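Local coordinates for DNA polymerase beta (Leishmania infantum, PDB 4P4O) that catalyses template-directed addition of deoxynucleotides to DNA and, as an X-family polymerase, probably fills gaps during base excision repair, at a contact of chain A with DNA. Sequence-based numbering; all coordinates share one arbitrary frame.

A contact of chain A with DNA. Residues 275, 311-313, 336-337. With nucleotides of chain B.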
ATOM      1  N   ARG A 275      -1.867   0.229   7.837  1.00 18.14           N
ATOM      2  CA  ARG A 275      -1.319  -1.123   7.999  1.00  9.43           C
ATOM      3  C   ARG A 275      -0.948  -1.408   9.459  1.00 14.73           C
ATOM      4  O   ARG A 275      -0.186  -0.664  10.067  1.00 12.56           O
ATOM      5  CB  ARG A 275      -0.086  -1.324   7.119  1.00 10.83           C
ATOM      6  CG  ARG A 275      -0.360  -1.295   5.599  1.00 18.08           C
ATOM      7  CD  ARG A 275      -1.104  -2.550   5.117  1.00 13.40           C
ATOM      8  NE  ARG A 275      -0.419  -3.804   5.483  1.00 21.49           N
ATOM      9  CZ  ARG A 275       0.284  -4.558   4.634  1.00 23.80           C
ATOM     10  NH1 ARG A 275       0.402  -4.182   3.366  1.00 19.74           N
ATOM     11  NH2 ARG A 275       0.872  -5.684   5.050  1.00 20.10           N
ATOM     12  N   ASN A 311      10.505  -8.743   3.077  1.00 17.93           N
ATOM     13  CA  ASN A 311       9.155  -8.223   2.952  1.00 18.58           C
ATOM     14  C   ASN A 311       8.903  -7.246   4.093  1.00 18.83           C
ATOM     15  O   ASN A 311       9.850  -6.880   4.792  1.00 17.65           O
ATOM     16  CB  ASN A 311       8.146  -9.368   2.907  1.00 13.51           C
ATOM     17  CG  ASN A 311       8.184 -10.234   4.150  1.00 15.84           C
ATOM     18  OD1 ASN A 311       8.399  -9.740   5.262  1.00 12.72           O
ATOM     19  ND2 ASN A 311       7.955 -11.541   3.968  1.00 13.77           N
ATOM     20  N   GLU A 312       7.661  -6.788   4.270  1.00 13.70           N
ATOM     21  CA  GLU A 312       7.394  -5.793   5.306  1.00 11.77           C
ATOM     22  C   GLU A 312       7.562  -6.373   6.703  1.00 13.14           C
ATOM     23  O   GLU A 312       7.719  -5.622   7.668  1.00 13.11           O
ATOM     24  CB  GLU A 312       5.997  -5.134   5.173  1.00 19.25           C
ATOM     25  CG  GLU A 312       4.802  -6.089   5.217  1.00 10.91           C
ATOM     26  CD  GLU A 312       4.447  -6.631   3.836  1.00 19.36           C
ATOM     27  OE1 GLU A 312       5.365  -7.052   3.068  1.00 12.00           O
ATOM     28  OE2 GLU A 312       3.236  -6.621   3.513  1.00 17.17           O
ATOM     29  N   TYR A 313       7.529  -7.701   6.804  1.00 11.46           N
ATOM     30  CA  TYR A 313       7.539  -8.370   8.107  1.00 17.13           C
ATOM     31  C   TYR A 313       8.937  -8.674   8.637  1.00 14.03           C
ATOM     32  O   TYR A 313       9.115  -8.929   9.823  1.00 13.04           O
ATOM     33  CB  TYR A 313       6.701  -9.659   8.061  1.00 11.51           C
ATOM     34  CG  TYR A 313       5.253  -9.393   7.689  1.00 11.22           C
ATOM     35  CD1 TYR A 313       4.498  -8.470   8.393  1.00 10.73           C
ATOM     36  CD2 TYR A 313       4.670 -10.018   6.597  1.00 11.57           C
ATOM     37  CE1 TYR A 313       3.181  -8.194   8.041  1.00 11.35           C
ATOM     38  CE2 TYR A 313       3.357  -9.765   6.244  1.00 11.99           C
ATOM     39  CZ  TYR A 313       2.616  -8.855   6.974  1.00 16.09           C
ATOM     40  OH  TYR A 313       1.315  -8.608   6.622  1.00 10.75           O
ATOM     41  N   LYS A 336      -0.426 -16.938  -1.976  1.00 53.08           N
ATOM     42  CA  LYS A 336      -0.749 -15.990  -0.912  1.00 42.53           C
ATOM     43  C   LYS A 336       0.500 -15.214  -0.480  1.00 32.30           C
ATOM     44  O   LYS A 336       0.659 -14.042  -0.822  1.00 31.45           O
ATOM     45  CB  LYS A 336      -1.351 -16.751   0.270  1.00 43.51           C
ATOM     46  CG  LYS A 336      -1.915 -15.901   1.387  1.00 47.55           C
ATOM     47  CD  LYS A 336      -2.805 -16.759   2.275  1.00 57.08           C
ATOM     48  CE  LYS A 336      -3.127 -16.090   3.599  1.00 60.09           C
ATOM     49  NZ  LYS A 336      -3.943 -16.986   4.469  1.00 61.46           N
ATOM     50  N   ASN A 337       1.392 -15.882   0.250  1.00 24.15           N
ATOM     51  CA  ASN A 337       2.654 -15.287   0.669  1.00 19.25           C
ATOM     52  C   ASN A 337       3.651 -16.379   1.030  1.00 20.79           C
ATOM     53  O   ASN A 337       3.304 -17.563   1.024  1.00 18.78           O
ATOM     54  CB  ASN A 337       2.435 -14.331   1.848  1.00 15.19           C
ATOM     55  CG  ASN A 337       1.950 -15.041   3.096  1.00 15.06           C
ATOM     56  OD1 ASN A 337       2.499 -16.072   3.487  1.00 15.73           O
ATOM     57  ND2 ASN A 337       0.913 -14.494   3.729  1.00 14.42           N
TER
ATOM     58  P    DA B   6      10.646 -11.976  -3.590  1.00 20.00           P
ATOM     59  OP1  DA B   6      11.726 -12.296  -2.644  1.00 22.82           O
ATOM     60  OP2  DA B   6      10.272 -12.980  -4.612  1.00 23.68           O
ATOM     61  O5'  DA B   6       9.313 -11.583  -2.821  1.00 18.56           O
ATOM     62  C5'  DA B   6       9.402 -10.656  -1.783  1.00 17.38           C
ATOM     63  C4'  DA B   6       8.004 -10.241  -1.411  1.00 19.73           C
ATOM     64  O4'  DA B   6       7.445  -9.374  -2.430  1.00 18.57           O
ATOM     65  C3'  DA B   6       7.011 -11.397  -1.201  1.00 21.70           C
ATOM     66  O3'  DA B   6       6.909 -11.519   0.225  1.00 16.34           O
ATOM     67  C2'  DA B   6       5.741 -10.929  -1.925  1.00 16.29           C
ATOM     68  C1'  DA B   6       6.046  -9.460  -2.246  1.00 19.25           C
ATOM     69  N9   DA B   6       5.361  -8.964  -3.435  1.00 19.45           N
ATOM     70  C8   DA B   6       5.454  -9.451  -4.708  1.00 17.82           C
ATOM     71  N7   DA B   6       4.712  -8.790  -5.563  1.00 18.08           N
ATOM     72  C5   DA B   6       4.076  -7.807  -4.813  1.00 16.89           C
ATOM     73  C6   DA B   6       3.138  -6.792  -5.139  1.00 17.99           C
ATOM     74  N6   DA B   6       2.664  -6.579  -6.376  1.00 22.92           N
ATOM     75  N1   DA B   6       2.709  -5.984  -4.138  1.00 15.45           N
ATOM     76  C2   DA B   6       3.198  -6.192  -2.898  1.00 20.39           C
ATOM     77  N3   DA B   6       4.070  -7.121  -2.474  1.00 18.97           N
ATOM     78  C4   DA B   6       4.473  -7.904  -3.487  1.00 17.89           C
ATOM     79  P    DT B   7       5.806 -12.478   0.911  1.00 15.19           P
ATOM     80  OP1  DT B   7       6.291 -12.819   2.271  1.00 19.79           O
ATOM     81  OP2  DT B   7       5.480 -13.570  -0.019  1.00 20.84           O
ATOM     82  O5'  DT B   7       4.535 -11.532   1.037  1.00 19.07           O
ATOM     83  C5'  DT B   7       4.614 -10.384   1.876  1.00 15.08           C
ATOM     84  C4'  DT B   7       3.251  -9.703   1.867  1.00 15.63           C
ATOM     85  O4'  DT B   7       3.011  -9.166   0.543  1.00 15.10           O
ATOM     86  C3'  DT B   7       2.054 -10.611   2.203  1.00 12.97           C
ATOM     87  O3'  DT B   7       1.339  -9.918   3.213  1.00 17.63           O
ATOM     88  C2'  DT B   7       1.288 -10.714   0.880  1.00 13.58           C
ATOM     89  C1'  DT B   7       1.657  -9.380   0.218  1.00 17.75           C
ATOM     90  N1   DT B   7       1.438  -9.306  -1.276  1.00 19.34           N
ATOM     91  C2   DT B   7       0.714  -8.246  -1.782  1.00 20.26           C
ATOM     92  O2   DT B   7       0.252  -7.371  -1.077  1.00 20.51           O
ATOM     93  N3   DT B   7       0.534  -8.247  -3.145  1.00 14.93           N
ATOM     94  C4   DT B   7       1.009  -9.208  -4.031  1.00 19.39           C
ATOM     95  O4   DT B   7       0.812  -9.144  -5.244  1.00 20.73           O
ATOM     96  C5   DT B   7       1.775 -10.281  -3.439  1.00 16.19           C
ATOM     97  C7   DT B   7       2.344 -11.372  -4.317  1.00 17.52           C
ATOM     98  C6   DT B   7       1.940 -10.283  -2.108  1.00 15.26           C
ATOM     99  P    DA B   8       0.021 -10.552   3.882  1.00 14.71           P
ATOM    100  OP1  DA B   8       0.190 -10.504   5.351  1.00 16.92           O
ATOM    101  OP2  DA B   8      -0.241 -11.862   3.254  1.00 17.12           O
ATOM    102  O5'  DA B   8      -1.140  -9.553   3.426  1.00 17.49           O
ATOM    103  C5'  DA B   8      -1.097  -8.180   3.783  1.00 11.24           C
ATOM    104  C4'  DA B   8      -2.467  -7.559   3.547  1.00 15.86           C
ATOM    105  O4'  DA B   8      -2.703  -7.276   2.135  1.00 16.73           O
ATOM    106  C3'  DA B   8      -3.644  -8.424   3.992  1.00 14.43           C
ATOM    107  O3'  DA B   8      -4.602  -7.525   4.532  1.00 15.10           O
ATOM    108  C2'  DA B   8      -4.101  -9.098   2.698  1.00 12.10           C
ATOM    109  C1'  DA B   8      -3.772  -8.057   1.636  1.00 12.03           C
ATOM    110  N9   DA B   8      -3.337  -8.636   0.364  1.00 24.39           N
ATOM    111  C8   DA B   8      -2.374  -9.589   0.155  1.00 13.27           C
ATOM    112  N7   DA B   8      -2.204  -9.916  -1.114  1.00 17.86           N
ATOM    113  C5   DA B   8      -3.120  -9.116  -1.784  1.00 16.31           C
ATOM    114  C6   DA B   8      -3.436  -8.958  -3.145  1.00 14.92           C
ATOM    115  N6   DA B   8      -2.854  -9.644  -4.135  1.00 20.11           N
ATOM    116  N1   DA B   8      -4.398  -8.057  -3.458  1.00 14.76           N
ATOM    117  C2   DA B   8      -4.994  -7.367  -2.484  1.00 13.89           C
ATOM    118  N3   DA B   8      -4.782  -7.423  -1.176  1.00 15.76           N
ATOM    119  C4   DA B   8      -3.823  -8.318  -0.889  1.00 18.12           C
TER
HETATM  120  O   HOH W   1      -1.007 -12.351  -2.156  1.00 18.77           O
HETATM  121  O   HOH W   2       5.400  -6.677   0.443  1.00 22.47           O
HETATM  122  O   HOH W   3       2.047  -5.875   1.161  1.00 27.63           O
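Asn311, extended at the end of strand 308-311, and Asn337, also extended, bring their amides to the DNA backbone, while Glu312 and Tyr313 have helix-like backbone angles in the turn that follows strand 308-311. Asn311 ND2 donates to the phosphate oxygen OP1 of DT7 at 2.7 Å, with that oxygen tilted 27° from the amide plane. With CG between the backbone N and the carbonyl carbon (chi1 60°), the amide lies where ND2 meets the phosphate and OD1 meets Tyr313 N. The OD1 bond, 2.7 Å from Tyr313 N, fixes the flip that turns ND2 to the phosphate.

The next phosphate, that of DA8, is held on both non-bridging oxygens. The phenol OH of Tyr313 gives a 2.5 Å hydrogen bond to OP1. Asn337 ND2 reaches OP2 at 2.9 Å, nearly straight (162° at H) and in its amide plane.

Glu312 bends at chi2, with its CG over the centre of the Tyr313 ring and its carboxylate beside the DT7 sugar. OE2 uses its anti lone pair for a salt bridge from Arg275 NH2 at 3.0 Å. This pairing probably tempers the acid's charge near the DNA. The rim of one Arg275 guanidinium face lies over the DA8 sugar, with NH2 3.4 Å from C5', and water 3 sits at its edge. Water 3 links Arg275 NH1 and Glu312 OE2 to DT7 O2, and water 2 links Glu312 OE1 to DA6 N3. These minor-groove acceptors occur in every base pair, which suits binding without sequence preference. On the major-groove side, water 1 joins the backbone O of Lys336 to DA8 N7.

Arg275 comes from palm strand 270-277. Residues 311-313 form the turn to strand 314-317 in the thumb, and Lys336 and Asn337 lie in the thumb loop before strand 340-341.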